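Local structure of bifunctional protein PutA (Bdellovibrio bacteriovorus, 5UR2) at residues Leu301-Tyr306 and Glu329-Tyr334; Pro350-His355 and Leu377-Leu382; Tyr466-Leu471 and Glu596-Cys601. The protein probably oxidises L-proline to L-glutamate in two steps, through an FAD-dependent proline dehydrogenase domain and an NAD-dependent L-glutamate gamma-semialdehyde dehydrogenase domain. All coordinates share one frame; numbering follows the deposited sequence.

Contact 1 (Leu301-Tyr306 and Glu329-Tyr334); sequences LVKGAY and ESDANY. With P5F (N-propargylglycine-modified flavin adenine dinucleotide), chain F.
Asp331 and Tyr334 of helix 327-343 reach the C-terminal end of strand 298-302, the fifth strand of the proline dehydrogenase beta/alpha barrel, and the residue after it, where the modified FAD lies. Ser330, beside them on the helix, has its CA 6.7 Å from the CA of Lys303 but spends its hydroxyl on the cofactor: OG donates to N3A of the adenine at 2.8 Å. One residue on, Asp331 forms a salt bridge with Lys303, OD1 to NZ at 2.8 Å, the ammonium standing above the carboxylate plane. The other carboxylate oxygen pairs with Lys327. The lysine chain runs extended beyond CG, and this reach brings NZ also to P5F O1A, 2.8 Å away, with a weaker bond to O1P. Lys303 thus sits between the aspartate and the pyrophosphate, where its positive charge would partly offset theirs. Tyr334 closes the contact. With CG anti to its backbone N (chi1 -169°), its ring reaches back to the strand; the side chains of Lys303 and Tyr334 cross at about a right angle, Lys303 CG 3.6 Å from Tyr334 CD2. Leu301 CD2 lies over the centre of one ring face, a CH-pi contact 3.8 Å from the centroid. Finally, the phenol OH donates to Leu301 O at 2.8 Å, approaching from above the carbonyl plane.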
# COMPACT_ATOMS: atom_id res chain seq x y z
N LEU B 301 -24.01 46.85 11.52
CA LEU B 301 -24.36 45.56 10.95
C LEU B 301 -23.57 45.37 9.66
O LEU B 301 -23.68 46.19 8.73
CB LEU B 301 -25.87 45.49 10.71
CG LEU B 301 -26.46 44.15 10.27
CD1 LEU B 301 -26.27 43.07 11.34
CD2 LEU B 301 -27.93 44.33 9.92
N VAL B 302 -22.72 44.34 9.63
CA VAL B 302 -21.92 44.00 8.45
C VAL B 302 -22.31 42.60 8.03
O VAL B 302 -23.08 41.92 8.71
CB VAL B 302 -20.40 44.10 8.72
CG1 VAL B 302 -20.04 45.42 9.37
CG2 VAL B 302 -19.92 42.94 9.60
N LYS B 303 -21.76 42.14 6.91
CA LYS B 303 -21.94 40.73 6.58
C LYS B 303 -20.86 39.87 7.22
O LYS B 303 -21.17 38.97 8.00
CB LYS B 303 -22.05 40.53 5.07
CG LYS B 303 -23.39 41.07 4.61
CD LYS B 303 -23.66 40.99 3.15
CE LYS B 303 -24.91 41.82 2.84
NZ LYS B 303 -25.19 41.94 1.40
N GLY B 304 -19.58 40.17 6.96
CA GLY B 304 -18.49 39.46 7.62
C GLY B 304 -17.24 39.34 6.77
O GLY B 304 -17.32 39.12 5.56
N ALA B 305 -16.07 39.48 7.39
CA ALA B 305 -14.79 39.58 6.68
C ALA B 305 -13.97 38.29 6.67
O ALA B 305 -12.92 38.26 6.02
CB ALA B 305 -13.93 40.70 7.27
N TYR B 306 -14.37 37.25 7.39
CA TYR B 306 -13.49 36.10 7.58
C TYR B 306 -14.08 34.81 7.01
O TYR B 306 -13.87 33.73 7.55
CB TYR B 306 -13.14 35.94 9.06
CG TYR B 306 -12.64 37.22 9.73
CD1 TYR B 306 -11.29 37.58 9.67
CD2 TYR B 306 -13.51 38.05 10.44
CE1 TYR B 306 -10.83 38.75 10.27
CE2 TYR B 306 -13.06 39.22 11.04
CZ TYR B 306 -11.71 39.56 10.96
OH TYR B 306 -11.26 40.72 11.55
N GLU B 329 -28.08 33.15 2.01
CA GLU B 329 -28.42 33.07 3.43
C GLU B 329 -27.89 34.27 4.20
O GLU B 329 -28.58 34.81 5.07
CB GLU B 329 -27.85 31.80 4.08
CG GLU B 329 -28.58 30.52 3.79
CD GLU B 329 -27.97 29.33 4.52
OE1 GLU B 329 -26.78 29.01 4.31
OE2 GLU B 329 -28.70 28.72 5.34
N SER B 330 -26.66 34.71 3.90
CA SER B 330 -26.11 35.88 4.58
C SER B 330 -26.91 37.14 4.26
O SER B 330 -27.28 37.90 5.17
CB SER B 330 -24.64 36.07 4.21
OG SER B 330 -23.87 35.00 4.70
N ASP B 331 -27.22 37.36 2.98
CA ASP B 331 -28.02 38.52 2.60
C ASP B 331 -29.38 38.47 3.30
O ASP B 331 -29.81 39.45 3.92
CB ASP B 331 -28.23 38.54 1.08
CG ASP B 331 -26.94 38.84 0.30
OD1 ASP B 331 -25.93 39.32 0.87
OD2 ASP B 331 -26.95 38.59 -0.93
N ALA B 332 -30.05 37.31 3.26
CA ALA B 332 -31.38 37.21 3.85
C ALA B 332 -31.33 37.44 5.35
O ALA B 332 -32.21 38.11 5.91
CB ALA B 332 -32.00 35.84 3.54
N ASN B 333 -30.32 36.88 6.01
CA ASN B 333 -30.17 37.09 7.44
C ASN B 333 -29.84 38.56 7.75
O ASN B 333 -30.29 39.10 8.76
CB ASN B 333 -29.07 36.17 7.99
CG ASN B 333 -29.03 36.17 9.49
OD1 ASN B 333 -29.97 35.70 10.14
ND2 ASN B 333 -27.95 36.70 10.05
N TYR B 334 -29.06 39.21 6.88
CA TYR B 334 -28.79 40.64 7.05
C TYR B 334 -30.09 41.42 7.08
O TYR B 334 -30.33 42.24 7.98
CB TYR B 334 -27.88 41.15 5.94
CG TYR B 334 -27.33 42.55 6.17
CD1 TYR B 334 -28.13 43.68 6.05
CD2 TYR B 334 -25.98 42.73 6.48
CE1 TYR B 334 -27.62 44.97 6.27
CE2 TYR B 334 -25.46 43.99 6.69
CZ TYR B 334 -26.28 45.11 6.58
OH TYR B 334 -25.73 46.35 6.81
PA P5F F . -21.85 41.60 -0.62
O1A P5F F . -23.38 41.88 -0.79
O2A P5F F . -21.11 41.19 -1.78
O5B P5F F . -21.51 40.49 0.34
C5B P5F F . -20.26 39.81 0.40
C4B P5F F . -20.20 39.02 1.72
O4B P5F F . -21.03 37.88 1.73
C3B P5F F . -18.86 38.50 2.14
O3B P5F F . -18.06 39.48 2.68
C2B P5F F . -19.22 37.46 3.12
O2B P5F F . -19.48 38.05 4.34
C1B P5F F . -20.48 36.90 2.56
N9A P5F F . -20.30 35.70 1.78
C8A P5F F . -19.52 35.53 0.65
N7A P5F F . -19.66 34.27 0.22
C5A P5F F . -20.56 33.58 1.04
C6A P5F F . -21.07 32.28 1.09
N6A P5F F . -20.68 31.31 0.11
N1A P5F F . -21.93 31.92 2.06
C2A P5F F . -22.33 32.80 3.00
N3A P5F F . -21.83 34.07 3.00
C4A P5F F . -20.97 34.49 2.06
N1 P5F F . -16.40 42.64 8.64
C2 P5F F . -16.23 41.96 9.91
O2 P5F F . -16.36 40.59 9.93
N3 P5F F . -15.95 42.69 11.11
C4 P5F F . -15.82 44.10 11.11
O4 P5F F . -15.55 44.75 12.32
C4X P5F F . -15.99 44.82 9.78
N5 P5F F . -15.75 46.25 9.65
C5X P5F F . -16.35 46.90 8.47
C6 P5F F . -16.65 48.37 8.49
C7 P5F F . -17.31 48.98 7.40
C7M P5F F . -17.60 50.46 7.44
C8 P5F F . -17.70 48.20 6.26
C8M P5F F . -18.40 48.81 5.08
C9 P5F F . -17.42 46.81 6.23
C9A P5F F . -16.73 46.16 7.38
N10 P5F F . -16.46 44.72 7.35
C10 P5F F . -16.27 44.08 8.62
C1' P5F F . -16.58 43.91 6.12
C2' P5F F . -18.02 43.48 5.83
O2' P5F F . -18.41 42.58 6.79
C3' P5F F . -18.25 42.87 4.45
O3' P5F F . -17.50 41.72 4.34
C4' P5F F . -17.88 43.77 3.28
O4' P5F F . -18.05 45.08 3.70
C5' P5F F . -18.60 43.46 1.95
O5' P5F F . -19.96 43.12 2.10
P P5F F . -21.16 43.62 1.13
O1P P5F F . -22.61 43.75 1.76
O2P P5F F . -20.51 44.91 0.52
O3P P5F F . -20.94 42.71 -0.22
C21 P5F F . -13.17 46.08 10.09
C22 P5F F . -14.50 46.26 9.93
C23 P5F F . -12.59 45.45 11.36

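Contact 2 (Pro350-His355 and Leu377-Leu382); sequences PAFASH and LEFQML. With P5F (N-propargylglycine-modified flavin adenine dinucleotide), chain F.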
# COMPACT_ATOMS: atom_id res chain seq x y z
N PRO B 350 -29.14 51.04 14.63
CA PRO B 350 -28.40 50.34 13.58
C PRO B 350 -27.64 51.30 12.68
O PRO B 350 -28.09 52.42 12.40
CB PRO B 350 -29.50 49.63 12.80
CG PRO B 350 -30.67 50.58 12.93
CD PRO B 350 -30.57 51.19 14.30
N ALA B 351 -26.47 50.85 12.24
CA ALA B 351 -25.78 51.45 11.11
C ALA B 351 -25.54 50.34 10.11
O ALA B 351 -25.12 49.24 10.49
CB ALA B 351 -24.47 52.12 11.56
N PHE B 352 -25.82 50.60 8.82
CA PHE B 352 -25.83 49.56 7.79
C PHE B 352 -24.56 49.66 6.95
O PHE B 352 -24.41 50.59 6.15
CB PHE B 352 -27.09 49.66 6.94
CG PHE B 352 -28.34 49.40 7.71
CD1 PHE B 352 -28.45 48.25 8.47
CD2 PHE B 352 -29.38 50.31 7.71
CE1 PHE B 352 -29.58 48.00 9.21
CE2 PHE B 352 -30.53 50.06 8.45
CZ PHE B 352 -30.63 48.91 9.20
N ALA B 353 -23.65 48.72 7.15
CA ALA B 353 -22.38 48.68 6.43
C ALA B 353 -22.52 47.70 5.28
O ALA B 353 -22.60 46.49 5.51
CB ALA B 353 -21.24 48.28 7.36
N SER B 354 -22.59 48.21 4.05
CA SER B 354 -22.71 47.35 2.88
C SER B 354 -22.54 48.18 1.62
O SER B 354 -22.99 49.32 1.56
CB SER B 354 -24.07 46.64 2.83
OG SER B 354 -24.14 45.81 1.69
N HIS B 355 -21.93 47.57 0.60
CA HIS B 355 -21.85 48.16 -0.74
C HIS B 355 -22.89 47.60 -1.71
O HIS B 355 -22.87 47.95 -2.90
CB HIS B 355 -20.44 47.99 -1.32
CG HIS B 355 -19.34 48.35 -0.37
ND1 HIS B 355 -18.78 47.44 0.51
CD2 HIS B 355 -18.73 49.53 -0.13
CE1 HIS B 355 -17.85 48.05 1.22
NE2 HIS B 355 -17.80 49.32 0.86
N LEU B 377 -31.14 57.09 10.01
CA LEU B 377 -30.33 56.00 9.49
C LEU B 377 -28.88 56.43 9.33
O LEU B 377 -28.52 57.61 9.39
CB LEU B 377 -30.88 55.51 8.16
CG LEU B 377 -32.36 55.15 8.14
CD1 LEU B 377 -32.72 54.52 6.79
CD2 LEU B 377 -32.67 54.22 9.29
N GLU B 378 -28.02 55.43 9.14
CA GLU B 378 -26.63 55.69 8.81
C GLU B 378 -26.13 54.54 7.96
O GLU B 378 -26.32 53.36 8.30
CB GLU B 378 -25.78 55.84 10.07
CG GLU B 378 -24.37 56.27 9.78
CD GLU B 378 -23.61 56.58 11.04
OE1 GLU B 378 -23.94 57.60 11.69
OE2 GLU B 378 -22.66 55.82 11.36
N PHE B 379 -25.47 54.87 6.86
CA PHE B 379 -24.90 53.87 5.99
C PHE B 379 -23.38 53.98 6.03
O PHE B 379 -22.82 55.06 6.24
CB PHE B 379 -25.45 54.01 4.57
CG PHE B 379 -26.90 53.64 4.47
CD1 PHE B 379 -27.28 52.30 4.51
CD2 PHE B 379 -27.88 54.60 4.35
CE1 PHE B 379 -28.61 51.93 4.44
CE2 PHE B 379 -29.23 54.25 4.26
CZ PHE B 379 -29.59 52.91 4.31
N GLN B 380 -22.70 52.84 5.85
CA GLN B 380 -21.25 52.82 5.97
C GLN B 380 -20.64 51.98 4.85
O GLN B 380 -21.19 50.95 4.46
CB GLN B 380 -20.81 52.30 7.35
CG GLN B 380 -21.35 53.14 8.52
CD GLN B 380 -20.80 52.72 9.89
OE1 GLN B 380 -19.90 51.88 9.98
NE2 GLN B 380 -21.33 53.31 10.96
N MET B 381 -19.52 52.47 4.32
CA MET B 381 -18.78 51.81 3.26
C MET B 381 -17.30 52.03 3.48
O MET B 381 -16.88 52.99 4.14
CB MET B 381 -19.16 52.36 1.88
CG MET B 381 -20.58 52.12 1.46
SD MET B 381 -20.85 52.78 -0.19
CE MET B 381 -22.62 52.55 -0.33
N LEU B 382 -16.49 51.17 2.87
CA LEU B 382 -15.04 51.29 3.00
C LEU B 382 -14.52 52.43 2.14
O LEU B 382 -15.03 52.68 1.04
CB LEU B 382 -14.36 49.98 2.61
CG LEU B 382 -14.75 48.70 3.34
CD1 LEU B 382 -13.94 47.58 2.75
CD2 LEU B 382 -14.50 48.78 4.84
PA P5F F . -21.85 41.60 -0.62
O1A P5F F . -23.38 41.88 -0.79
O2A P5F F . -21.11 41.19 -1.78
O5B P5F F . -21.51 40.49 0.34
C5B P5F F . -20.26 39.81 0.40
C4B P5F F . -20.20 39.02 1.72
O4B P5F F . -21.03 37.88 1.73
C3B P5F F . -18.86 38.50 2.14
O3B P5F F . -18.06 39.48 2.68
C2B P5F F . -19.22 37.46 3.12
O2B P5F F . -19.48 38.05 4.34
C1B P5F F . -20.48 36.90 2.56
N9A P5F F . -20.30 35.70 1.78
C8A P5F F . -19.52 35.53 0.65
N7A P5F F . -19.66 34.27 0.22
C5A P5F F . -20.56 33.58 1.04
C6A P5F F . -21.07 32.28 1.09
N6A P5F F . -20.68 31.31 0.11
N1A P5F F . -21.93 31.92 2.06
C2A P5F F . -22.33 32.80 3.00
N3A P5F F . -21.83 34.07 3.00
C4A P5F F . -20.97 34.49 2.06
N1 P5F F . -16.40 42.64 8.64
C2 P5F F . -16.23 41.96 9.91
O2 P5F F . -16.36 40.59 9.93
N3 P5F F . -15.95 42.69 11.11
C4 P5F F . -15.82 44.10 11.11
O4 P5F F . -15.55 44.75 12.32
C4X P5F F . -15.99 44.82 9.78
N5 P5F F . -15.75 46.25 9.65
C5X P5F F . -16.35 46.90 8.47
C6 P5F F . -16.65 48.37 8.49
C7 P5F F . -17.31 48.98 7.40
C7M P5F F . -17.60 50.46 7.44
C8 P5F F . -17.70 48.20 6.26
C8M P5F F . -18.40 48.81 5.08
C9 P5F F . -17.42 46.81 6.23
C9A P5F F . -16.73 46.16 7.38
N10 P5F F . -16.46 44.72 7.35
C10 P5F F . -16.27 44.08 8.62
C1' P5F F . -16.58 43.91 6.12
C2' P5F F . -18.02 43.48 5.83
O2' P5F F . -18.41 42.58 6.79
C3' P5F F . -18.25 42.87 4.45
O3' P5F F . -17.50 41.72 4.34
C4' P5F F . -17.88 43.77 3.28
O4' P5F F . -18.05 45.08 3.70
C5' P5F F . -18.60 43.46 1.95
O5' P5F F . -19.96 43.12 2.10
P P5F F . -21.16 43.62 1.13
O1P P5F F . -22.61 43.75 1.76
O2P P5F F . -20.51 44.91 0.52
O3P P5F F . -20.94 42.71 -0.22
C21 P5F F . -13.17 46.08 10.09
C22 P5F F . -14.50 46.26 9.93
C23 P5F F . -12.59 45.45 11.36
O HOH W 1 -28.99 52.74 9.86
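His355 is gripped at both ring nitrogens: ND1 donates to a flavin phosphate oxygen, P5F O2P, while NE2 accepts the backbone N-H of Leu382 at 3.0 Å, a nearly straight bond (165°). This side-chain bridge carries on the pairing between strands 350-353 and 379-382, the neighbouring parallel strands six and seven of the proline dehydrogenase beta/alpha barrel, joined by helix 357-369 in a right-handed beta-alpha-beta crossover. Before it come three backbone bonds: Phe352 N to Glu378 O, Gln380 N to Phe352 O at 2.8 Å, and Ser354 N to Gln380 O. At the start of the pair a water takes over, donating to Pro350 O and accepting from Glu378 N.

Phe352 and Phe379 point to the helix-covered outside of the barrel. Their rings are oblique, planes 39° apart, and the nearest touch is CB of Phe352 on CD1 of Phe379 at 3.6 Å. Ala353 and Gln380 point to the other face, toward the flavin. Ala353 CB packs against the dimethyl ring at C8M, and Gln380 CB meets C7M. The extended Gln380 chain runs beside Ala351, whose CB is 3.4 Å from NE2; that amide donates to the anti lone pair of Glu378 OE2. Arg401 and Arg399 form salt bridges with the two oxygens of this carboxylate, which would balance much of its buried charge.

Met381 lays CB and CG along the CD2-NE2 side of the imidazole, and Leu382 brings CG to its edge while CD2 touches flavin C8. Ser354, its OG anti to the backbone N (chi1 -179°), donates to P5F O1P at 2.6 Å, and His355 N donates to P5F O2P at 3.0 Å.

Contact 3 (Tyr466-Leu471 and Glu596-Cys601); sequences YNEPLL and EAIDFC
Asp599 projects from helix 587-611 toward the backbone of the 466-471 loop, and hydrogen bonds to its carboxylate dominate the contact. Glu468 N donates to the syn lone pair of OD1 at 2.7 Å, nearly straight at 166°. The side-chain amide of Asn467 takes the other oxygen, ND2 to OD2 at 2.9 Å. ND2 arrives from above the carboxylate plane, the amide plane standing 77° from it. Asn467 is itself held from beyond the loop, by Val938 O at ND2 and by Arg940 at OD1.

Two waters extend the grip. One links Tyr466 O to OD1, and the other donates to Glu468 O and, at 2.8 Å, to Asp599 OD2. Each carboxylate oxygen therefore receives one direct and one water-mediated bond.

Van der Waals contact is slight: Ile598 CG2 touches Glu468 CB at 4.0 Å and Glu468 OE1 at 3.9 Å. With CG anti to its backbone N (chi1 174°) and a bend at chi2, Glu468 lays its chain beside Ile598, and OE2 forms a salt bridge with Arg572, which would ease the nearness of the Asp599 charge.

A buried carboxylate thus ties the irregular stretch between helices 440-444 and 476-491, which follows the proline dehydrogenase barrel in the chain, to helix 587-611 of the aldehyde dehydrogenase fold.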
# COMPACT_ATOMS: atom_id res chain seq x y z
N TYR B 466 -11.36 10.46 9.73
CA TYR B 466 -11.42 11.81 10.28
C TYR B 466 -10.81 11.82 11.68
O TYR B 466 -11.00 10.87 12.45
CB TYR B 466 -12.87 12.36 10.35
CG TYR B 466 -13.42 12.61 8.97
CD1 TYR B 466 -14.08 11.60 8.25
CD2 TYR B 466 -13.23 13.85 8.36
CE1 TYR B 466 -14.55 11.83 6.96
CE2 TYR B 466 -13.72 14.10 7.07
CZ TYR B 466 -14.36 13.09 6.37
OH TYR B 466 -14.82 13.36 5.10
N ASN B 467 -10.07 12.87 11.98
CA ASN B 467 -9.52 13.04 13.31
C ASN B 467 -10.58 13.47 14.32
O ASN B 467 -11.54 14.17 13.98
CB ASN B 467 -8.41 14.07 13.29
CG ASN B 467 -7.23 13.64 12.45
OD1 ASN B 467 -7.22 13.83 11.23
ND2 ASN B 467 -6.22 13.08 13.10
N GLU B 468 -10.38 13.09 15.56
CA GLU B 468 -11.26 13.49 16.65
C GLU B 468 -11.17 14.99 16.91
O GLU B 468 -10.06 15.52 17.10
CB GLU B 468 -10.89 12.71 17.91
CG GLU B 468 -11.66 13.14 19.14
CD GLU B 468 -13.09 12.65 19.17
OE1 GLU B 468 -13.45 11.73 18.40
OE2 GLU B 468 -13.87 13.19 19.97
N PRO B 469 -12.29 15.71 16.97
CA PRO B 469 -12.24 17.14 17.30
C PRO B 469 -11.74 17.37 18.72
O PRO B 469 -12.07 16.62 19.64
CB PRO B 469 -13.70 17.60 17.16
CG PRO B 469 -14.38 16.56 16.36
CD PRO B 469 -13.66 15.26 16.65
N LEU B 470 -10.94 18.41 18.89
CA LEU B 470 -10.52 18.80 20.23
C LEU B 470 -11.60 19.66 20.88
O LEU B 470 -12.48 20.20 20.21
CB LEU B 470 -9.21 19.58 20.20
CG LEU B 470 -8.03 18.79 19.60
CD1 LEU B 470 -6.71 19.53 19.79
CD2 LEU B 470 -7.98 17.39 20.19
N LEU B 471 -11.51 19.78 22.19
CA LEU B 471 -12.47 20.59 22.91
C LEU B 471 -12.31 22.07 22.58
O LEU B 471 -11.20 22.57 22.33
CB LEU B 471 -12.32 20.37 24.41
CG LEU B 471 -12.75 19.04 25.02
CD1 LEU B 471 -12.28 18.94 26.47
CD2 LEU B 471 -14.27 18.90 24.94
N GLU B 596 -5.43 12.46 20.14
CA GLU B 596 -4.47 11.62 19.42
C GLU B 596 -4.65 10.15 19.78
O GLU B 596 -4.58 9.28 18.90
CB GLU B 596 -3.04 12.10 19.70
CG GLU B 596 -1.95 11.42 18.84
CD GLU B 596 -0.53 11.94 19.12
OE1 GLU B 596 0.39 11.13 19.20
OE2 GLU B 596 -0.33 13.16 19.24
N ALA B 597 -4.92 9.84 21.07
CA ALA B 597 -5.11 8.45 21.46
C ALA B 597 -6.32 7.85 20.78
O ALA B 597 -6.28 6.72 20.28
CB ALA B 597 -5.25 8.32 22.99
N ILE B 598 -7.42 8.60 20.75
CA ILE B 598 -8.61 8.15 20.04
C ILE B 598 -8.29 7.96 18.56
O ILE B 598 -8.70 6.97 17.94
CB ILE B 598 -9.75 9.16 20.26
CG1 ILE B 598 -10.17 9.10 21.73
CG2 ILE B 598 -10.96 8.91 19.30
CD1 ILE B 598 -11.01 10.31 22.17
N ASP B 599 -7.53 8.89 17.99
CA ASP B 599 -7.18 8.82 16.57
C ASP B 599 -6.40 7.56 16.25
O ASP B 599 -6.65 6.92 15.22
CB ASP B 599 -6.38 10.07 16.15
CG ASP B 599 -7.25 11.32 16.01
OD1 ASP B 599 -8.50 11.20 15.98
OD2 ASP B 599 -6.66 12.43 15.90
N PHE B 600 -5.41 7.21 17.09
CA PHE B 600 -4.65 5.97 16.88
C PHE B 600 -5.57 4.76 16.84
O PHE B 600 -5.47 3.91 15.94
CB PHE B 600 -3.58 5.81 17.97
CG PHE B 600 -2.32 6.61 17.75
CD1 PHE B 600 -1.71 6.67 16.50
CD2 PHE B 600 -1.72 7.29 18.81
CE1 PHE B 600 -0.54 7.41 16.29
CE2 PHE B 600 -0.54 8.04 18.63
CZ PHE B 600 0.04 8.10 17.36
N CYS B 601 -6.47 4.66 17.83
CA CYS B 601 -7.46 3.60 17.88
C CYS B 601 -8.22 3.48 16.57
O CYS B 601 -8.27 2.41 15.94
CB CYS B 601 -8.44 3.86 19.02
SG CYS B 601 -7.78 3.64 20.66
O HOH W 2 -10.62 9.69 14.93
O HOH W 3 -7.44 14.44 17.70

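Overall arrangement
Contacts 1 and 2 belong to the buried core of the proline dehydrogenase barrel, their centres 12 Å apart. Strands 298-302 and 349-353 are neighbours in its sheet, probably hydrogen-bonded between Leu301 and both Ala351 and Ala353, and both contacts touch the modified flavin. Contact 1 sets a helix against a strand end through a charged pair and an aromatic face; contact 2 pairs two strands by backbone bonds. Contact 3 lies apart, its centre about 33 Å from that of contact 1 and 44 Å from that of contact 2. Only partly buried, it touches no cofactor and joins an irregular loop to a helix through one carboxylate and two waters.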